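Local coordinates for protein prolyl endopeptidase (PDB 2BKL) that probably hydrolyses oligopeptides on the carboxyl side of proline, and to some extent of alanine, as a serine peptidase, at residues A[66-71]-A[90-95]; A[376-381]-A[401-406]; A[380-383]-A[387-390]. All coordinates share one frame; numbering follows the deposited sequence.

Overall arrangement
Followed from the N terminus, the chain leaves helix 56-67 and enters the first propeller blade. Contact 1 closes the stretch holding strands 71-78 and 81-87, setting the helix exit beside the loop before strand 95-100 and against helix 657-674 of the catalytic domain. Much later, contacts 2 and 3 both start on strand 376-383 of the last blade. Contact 3 closes the short turn to strand 386-394; it falls within the span of contact 2, which reaches on to strand 400-405, and shares Val380 and Phe381 with it. Ile390 hydrogen-bonds to Trp403 and Ala404. Val406 packs on Ser71, so contact 2 touches contact 1 where the two ends of the propeller meet. Contacts 1 and 3 do not touch.

Contact 1: residues A[66-71]-A[90-95]; sequences LFYTDS and DKEKAI
Tyr68 faces Lys91 and Glu92 across two backbones that form no sheet or helix pairing, their closest alpha carbons being CA of Tyr68 and CA of Asp90, 7.1 Å apart. The tyrosine is the first residue to leave helical geometry after helix 56-67, and its ring reaches over to the loop between strands 81-87 and 95-100. At the ring's end the phenol OH of Tyr68 donates a very short hydrogen bond to OE2 of Glu92, modelled at 2.4 Å, a length to be read with caution. OE2 lies close to the plane of the ring, at its edge, but the carboxylate itself is turned by 72° from that plane. The CE1 edge of the same ring comes to 3.7 Å from the backbone O of Lys91. Here a propeller loop meets the catalytic domain of this S9A peptidase: the strands on either side of the loop belong to the first blade, whereas helix 657-674, against which Tyr68 also packs through Val657, Ala658 and Ile661, belongs to the alpha/beta-hydrolase part. Glu92 starts out pointing away from the tyrosine, and a bend at chi2 (-63°) brings its carboxylate back to the phenol. Its other oxygen, OE1, accepts a hydrogen bond from the backbone N of Ala658, which gives the two carboxylate oxygens separate partners; the first turn of that helix would probably favour the charged form of Glu92.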
# COMPACT_ATOMS: atom_id res chain seq x y z
N LEU A 66 -21.33 -8.64 4.97
CA LEU A 66 -20.07 -8.26 5.61
C LEU A 66 -19.46 -6.98 5.06
O LEU A 66 -18.86 -6.21 5.81
CB LEU A 66 -19.04 -9.38 5.46
CG LEU A 66 -19.31 -10.65 6.26
CD1 LEU A 66 -18.37 -11.74 5.83
CD2 LEU A 66 -19.22 -10.37 7.76
N PHE A 67 -19.53 -6.77 3.75
CA PHE A 67 -18.76 -5.68 3.11
C PHE A 67 -19.45 -4.32 3.17
O PHE A 67 -18.78 -3.29 3.06
CB PHE A 67 -18.44 -5.99 1.64
CG PHE A 67 -17.39 -7.02 1.43
CD1 PHE A 67 -16.85 -7.78 2.47
CD2 PHE A 67 -16.96 -7.26 0.15
CE1 PHE A 67 -15.85 -8.73 2.20
CE2 PHE A 67 -15.98 -8.22 -0.13
CZ PHE A 67 -15.44 -8.96 0.91
N TYR A 68 -20.78 -4.29 3.27
CA TYR A 68 -21.48 -3.02 3.47
C TYR A 68 -21.51 -2.78 4.96
O TYR A 68 -22.06 -3.58 5.71
CB TYR A 68 -22.89 -3.07 2.89
CG TYR A 68 -22.93 -3.05 1.38
CD1 TYR A 68 -22.72 -1.88 0.67
CD2 TYR A 68 -23.21 -4.22 0.64
CE1 TYR A 68 -22.78 -1.85 -0.73
CE2 TYR A 68 -23.27 -4.22 -0.73
CZ TYR A 68 -23.04 -3.05 -1.44
OH TYR A 68 -23.07 -3.07 -2.84
N THR A 69 -20.85 -1.72 5.41
CA THR A 69 -20.77 -1.42 6.83
C THR A 69 -21.10 0.03 7.11
O THR A 69 -21.09 0.89 6.21
CB THR A 69 -19.36 -1.67 7.40
OG1 THR A 69 -18.47 -0.67 6.90
CG2 THR A 69 -18.78 -2.99 6.94
N ASP A 70 -21.39 0.28 8.38
CA ASP A 70 -21.42 1.61 8.96
C ASP A 70 -20.09 1.78 9.64
O ASP A 70 -19.76 1.04 10.56
CB ASP A 70 -22.52 1.71 10.02
CG ASP A 70 -23.87 1.64 9.43
OD1 ASP A 70 -24.18 2.46 8.54
OD2 ASP A 70 -24.71 0.77 9.77
N SER A 71 -19.29 2.73 9.18
CA SER A 71 -18.03 3.01 9.79
C SER A 71 -17.79 4.52 9.75
O SER A 71 -18.45 5.26 9.00
CB SER A 71 -16.92 2.28 9.07
OG SER A 71 -16.59 2.89 7.83
N ASP A 90 -25.77 1.33 2.51
CA ASP A 90 -26.50 1.49 1.25
C ASP A 90 -25.80 2.38 0.25
O ASP A 90 -26.42 2.95 -0.65
CB ASP A 90 -27.93 1.96 1.51
CG ASP A 90 -28.01 3.33 2.17
OD1 ASP A 90 -27.00 3.91 2.63
OD2 ASP A 90 -29.11 3.92 2.29
N LYS A 91 -24.47 2.48 0.38
CA LYS A 91 -23.66 3.28 -0.52
C LYS A 91 -22.44 2.50 -1.03
O LYS A 91 -21.83 1.70 -0.30
CB LYS A 91 -23.18 4.57 0.18
CG LYS A 91 -24.27 5.47 0.73
CD LYS A 91 -25.08 6.14 -0.35
CE LYS A 91 -25.91 7.30 0.24
NZ LYS A 91 -26.92 7.82 -0.69
N GLU A 92 -22.05 2.79 -2.25
CA GLU A 92 -20.93 2.10 -2.91
C GLU A 92 -19.55 2.66 -2.58
O GLU A 92 -18.57 1.92 -2.71
CB GLU A 92 -21.15 2.07 -4.42
CG GLU A 92 -22.33 1.20 -4.84
CD GLU A 92 -22.13 -0.24 -4.48
OE1 GLU A 92 -21.07 -0.73 -4.81
OE2 GLU A 92 -23.02 -0.85 -3.87
N LYS A 93 -19.49 3.93 -2.17
CA LYS A 93 -18.27 4.63 -1.82
C LYS A 93 -18.48 5.39 -0.52
O LYS A 93 -19.60 5.80 -0.22
CB LYS A 93 -17.92 5.65 -2.92
CG LYS A 93 -17.58 5.04 -4.27
CD LYS A 93 -17.24 6.16 -5.27
CE LYS A 93 -17.11 5.71 -6.67
NZ LYS A 93 -15.96 4.80 -6.84
N ALA A 94 -17.39 5.59 0.22
CA ALA A 94 -17.40 6.42 1.41
C ALA A 94 -17.62 7.88 1.09
O ALA A 94 -17.33 8.34 -0.00
CB ALA A 94 -16.10 6.26 2.15
N ILE A 95 -18.13 8.62 2.08
CA ILE A 95 -18.54 10.00 1.95
C ILE A 95 -17.85 10.86 3.00
O ILE A 95 -17.78 10.46 4.16
CB ILE A 95 -20.10 10.05 2.13
CG1 ILE A 95 -20.78 9.27 1.01
CG2 ILE A 95 -20.63 11.49 2.22
CD1 ILE A 95 -22.28 9.15 1.15

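Contact 2: residues A[376-381]-A[401-406]; sequences DAYYVF and ELWAKV
Tyr378 presents its CE2 edge to the five-membered ring of the Trp403 indole, a T-shaped (edge-to-face) pair in which tyrosine supplies the edge and tryptophan the face. The two residues lie on the second and fourth strands of the last blade of the beta-propeller, and their side chains meet on one side of the sheet, passing strand 386-394, which runs between them. The alpha carbons CA of Tyr378 and CA of Trp403 are accordingly 8.6 Å apart, and the rings alone bridge the distance. Their centroids stand 5.0 Å apart, with the planes inclined at 72°. The indole can turn toward the tyrosine because its CG lies opposite the backbone N (chi1 -173°), while CG of Tyr378 is anti to its carbonyl carbon (chi1 -62°). Trp403 also forms, with Ala404, a classic beta bulge against Ile390 of the middle strand. Both aromatic side chains further touch Pro75 of strand 71-78, in the first blade, which places the pair at the seam where the propeller's first and last blades come together. With Trp403 cut back to an alanine, the Tyr378 edge would probably lose the aromatic face it rests on, and a gap would open beside Pro75. The fit is centred on a single carbon: CE2 of Tyr378 sits 3.6 Å above the indole plane, and from there it is 3.8 Å from CD2 of Trp403 and 3.9 Å from CD1 of Trp403.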
# COMPACT_ATOMS: atom_id res chain seq x y z
N ASP A 376 -6.65 16.13 22.70
CA ASP A 376 -7.31 14.91 22.24
C ASP A 376 -6.57 14.33 21.04
O ASP A 376 -6.35 15.02 20.05
CB ASP A 376 -8.75 15.18 21.79
CG ASP A 376 -9.62 15.72 22.90
OD1 ASP A 376 -9.57 15.19 24.04
OD2 ASP A 376 -10.40 16.67 22.67
N ALA A 377 -6.24 13.04 21.10
CA ALA A 377 -5.62 12.32 20.00
C ALA A 377 -6.29 10.97 19.84
O ALA A 377 -6.69 10.38 20.83
CB ALA A 377 -4.14 12.12 20.21
N TYR A 378 -6.36 10.46 18.62
CA TYR A 378 -7.09 9.25 18.33
C TYR A 378 -6.16 8.18 17.84
O TYR A 378 -5.12 8.46 17.24
CB TYR A 378 -8.15 9.53 17.25
CG TYR A 378 -9.21 10.53 17.63
CD1 TYR A 378 -8.94 11.88 17.57
CD2 TYR A 378 -10.47 10.13 18.03
CE1 TYR A 378 -9.91 12.81 17.92
CE2 TYR A 378 -11.44 11.05 18.37
CZ TYR A 378 -11.14 12.37 18.31
OH TYR A 378 -12.10 13.30 18.66
N TYR A 379 -6.51 6.92 18.10
CA TYR A 379 -5.83 5.84 17.43
C TYR A 379 -6.81 4.76 17.03
O TYR A 379 -7.91 4.64 17.60
CB TYR A 379 -4.69 5.26 18.27
CG TYR A 379 -5.08 4.36 19.42
CD1 TYR A 379 -5.31 4.87 20.68
CD2 TYR A 379 -5.18 2.98 19.25
CE1 TYR A 379 -5.65 4.01 21.77
CE2 TYR A 379 -5.51 2.15 20.30
CZ TYR A 379 -5.77 2.69 21.55
OH TYR A 379 -6.07 1.81 22.58
N VAL A 380 -6.42 4.01 16.02
CA VAL A 380 -7.21 2.91 15.49
C VAL A 380 -6.62 1.60 15.94
O VAL A 380 -5.40 1.43 15.90
CB VAL A 380 -7.19 2.99 13.95
CG1 VAL A 380 -8.00 1.87 13.31
CG2 VAL A 380 -7.67 4.34 13.43
N PHE A 381 -7.48 0.69 16.38
CA PHE A 381 -7.08 -0.67 16.73
C PHE A 381 -7.88 -1.70 15.96
O PHE A 381 -9.10 -1.60 15.83
CB PHE A 381 -7.26 -0.89 18.22
CG PHE A 381 -6.91 -2.27 18.65
CD1 PHE A 381 -5.59 -2.60 18.93
CD2 PHE A 381 -7.89 -3.23 18.77
CE1 PHE A 381 -5.24 -3.86 19.30
CE2 PHE A 381 -7.56 -4.50 19.13
CZ PHE A 381 -6.25 -4.83 19.41
N GLU A 401 -10.98 6.47 25.77
CA GLU A 401 -12.40 6.09 25.66
C GLU A 401 -12.63 5.53 24.27
O GLU A 401 -12.10 6.08 23.31
CB GLU A 401 -13.31 7.33 25.78
CG GLU A 401 -13.12 8.20 27.00
CD GLU A 401 -13.98 9.46 26.95
OE1 GLU A 401 -15.23 9.34 26.99
OE2 GLU A 401 -13.41 10.57 26.86
N LEU A 402 -13.44 4.48 24.14
CA LEU A 402 -13.90 4.05 22.83
C LEU A 402 -14.74 5.14 22.19
O LEU A 402 -15.69 5.67 22.78
CB LEU A 402 -14.69 2.75 22.94
CG LEU A 402 -15.18 2.18 21.61
CD1 LEU A 402 -14.01 1.60 20.81
CD2 LEU A 402 -16.23 1.12 21.89
N TRP A 403 -14.38 5.49 20.97
CA TRP A 403 -15.03 6.54 20.23
C TRP A 403 -15.91 5.99 19.10
O TRP A 403 -16.96 6.54 18.82
CB TRP A 403 -13.97 7.49 19.68
CG TRP A 403 -14.47 8.74 19.00
CD1 TRP A 403 -14.91 9.88 19.61
CD2 TRP A 403 -14.51 9.00 17.60
NE1 TRP A 403 -15.25 10.82 18.68
CE2 TRP A 403 -15.02 10.31 17.43
CE3 TRP A 403 -14.21 8.25 16.46
CZ2 TRP A 403 -15.20 10.89 16.17
CZ3 TRP A 403 -14.38 8.83 15.21
CH2 TRP A 403 -14.88 10.14 15.08
N ALA A 404 -15.44 4.95 18.41
CA ALA A 404 -16.21 4.30 17.36
C ALA A 404 -15.80 2.85 17.26
O ALA A 404 -14.69 2.51 17.57
CB ALA A 404 -15.98 4.99 16.02
N LYS A 405 -16.73 2.00 16.83
CA LYS A 405 -16.49 0.59 16.61
C LYS A 405 -17.34 0.16 15.44
O LYS A 405 -18.52 0.49 15.40
CB LYS A 405 -16.89 -0.17 17.88
CG LYS A 405 -16.81 -1.67 17.83
CD LYS A 405 -16.98 -2.30 19.24
CE LYS A 405 -18.43 -2.31 19.71
NZ LYS A 405 -19.10 -3.66 19.57
N VAL A 406 -16.75 -0.56 14.48
CA VAL A 406 -17.51 -1.14 13.36
C VAL A 406 -18.21 -2.41 13.81
O VAL A 406 -17.58 -3.35 14.29
CB VAL A 406 -16.60 -1.45 12.16
CG1 VAL A 406 -17.43 -1.96 11.02
CG2 VAL A 406 -15.83 -0.21 11.71

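Contact 3: residues A[380-383]-A[387-390]; sequences VFTS and PRQI
Phe381 and Gln389 form the hydrogen-bonded pair of two antiparallel strands whose short axes approach to 4.6 Å, with directions 157° apart. Phe381 N donates to Gln389 O at 2.8 Å in a nearly straight bond (173°), and Gln389 N returns one to Phe381 O at 2.9 Å. Weaker CA-H...O contacts flank this pair: the CA of Val380 approaches Gln389 O, and the CA of Arg388 approaches Phe381 O, so each carbonyl oxygen receives both an N-H and a C-H.

Side-chain packing gathers round Val380, which forms the adjoining non-hydrogen-bonded pair with Ile390. Its two methyls divide the work. CG2 of Val380 crosses toward CG1 of Ile390 at 4.2 Å, whereas CG1, set opposite the backbone N (chi1 -180°), lies over one face of the Arg388 guanidinium, 3.6 Å from NH1 of Arg388. The arginine chain bends at chi3, which turns a face of that group to the methyl, and nearer its root CG of Arg388 runs alongside CG2 of Thr382, though the modelled 3.2 Å is shorter than normal packing and doubtful. The side chains of Phe381 and Gln389 run alongside one another on the same face of the sheet, ring and amide planes inclined to each other, with OE1 of Gln389 3.9 Å from CD2 of Phe381.

The polar ends of Gln389 and Thr382 find their partners outside the two segments. OE1 of Gln389 accepts a hydrogen bond from the Tyr391 hydroxyl. Thr382 OG1 donates one to the backbone O of Ala462, and Pro387 packs on Phe464, contacts that take this end of the hairpin out to loops beyond the blade. Such tightly paired strands joined by a short turn make up the beta-hairpin at the middle of a four-stranded antiparallel propeller blade.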
# COMPACT_ATOMS: atom_id res chain seq x y z
N VAL A 380 -6.42 4.01 16.02
CA VAL A 380 -7.21 2.91 15.49
C VAL A 380 -6.62 1.60 15.94
O VAL A 380 -5.40 1.43 15.90
CB VAL A 380 -7.19 2.99 13.95
CG1 VAL A 380 -8.00 1.87 13.31
CG2 VAL A 380 -7.67 4.34 13.43
N PHE A 381 -7.48 0.69 16.38
CA PHE A 381 -7.08 -0.67 16.73
C PHE A 381 -7.88 -1.70 15.96
O PHE A 381 -9.10 -1.60 15.83
CB PHE A 381 -7.26 -0.89 18.22
CG PHE A 381 -6.91 -2.27 18.65
CD1 PHE A 381 -5.59 -2.60 18.93
CD2 PHE A 381 -7.89 -3.23 18.77
CE1 PHE A 381 -5.24 -3.86 19.30
CE2 PHE A 381 -7.56 -4.50 19.13
CZ PHE A 381 -6.25 -4.83 19.41
N THR A 382 -7.20 -2.70 15.41
CA THR A 382 -7.86 -3.83 14.74
C THR A 382 -7.13 -5.09 15.16
O THR A 382 -6.03 -5.06 15.66
CB THR A 382 -7.83 -3.77 13.19
OG1 THR A 382 -6.45 -3.70 12.73
CG2 THR A 382 -8.46 -2.52 12.66
N SER A 383 -7.74 -6.22 14.88
CA SER A 383 -7.02 -7.50 14.91
C SER A 383 -7.59 -8.36 13.81
O SER A 383 -8.54 -7.98 13.14
CB SER A 383 -7.14 -8.22 16.27
OG SER A 383 -8.35 -8.95 16.40
N PRO A 387 -12.99 -6.10 14.29
CA PRO A 387 -13.22 -4.94 13.42
C PRO A 387 -12.68 -3.62 14.00
O PRO A 387 -12.55 -3.52 15.22
CB PRO A 387 -14.77 -4.91 13.29
CG PRO A 387 -15.17 -6.29 13.53
CD PRO A 387 -14.24 -6.82 14.57
N ARG A 388 -12.40 -2.62 13.16
CA ARG A 388 -11.79 -1.37 13.57
C ARG A 388 -12.50 -0.73 14.73
O ARG A 388 -13.71 -0.56 14.73
CB ARG A 388 -11.77 -0.34 12.42
CG ARG A 388 -10.66 -0.51 11.43
CD ARG A 388 -10.89 0.24 10.12
NE ARG A 388 -11.24 1.65 10.29
CZ ARG A 388 -10.38 2.67 10.19
NH1 ARG A 388 -9.09 2.46 9.91
NH2 ARG A 388 -10.80 3.92 10.37
N GLN A 389 -11.71 -0.35 15.72
CA GLN A 389 -12.14 0.43 16.85
C GLN A 389 -11.29 1.68 16.87
O GLN A 389 -10.10 1.61 16.66
CB GLN A 389 -11.89 -0.33 18.12
CG GLN A 389 -12.72 -1.62 18.23
CD GLN A 389 -12.39 -2.47 19.43
OE1 GLN A 389 -11.41 -2.24 20.13
NE2 GLN A 389 -13.19 -3.51 19.63
N ILE A 390 -11.89 2.82 17.15
CA ILE A 390 -11.16 4.05 17.34
C ILE A 390 -11.29 4.51 18.77
O ILE A 390 -12.38 4.55 19.30
CB ILE A 390 -11.67 5.15 16.41
CG1 ILE A 390 -11.56 4.71 14.95
CG2 ILE A 390 -10.92 6.45 16.68
CD1 ILE A 390 -12.22 5.69 14.02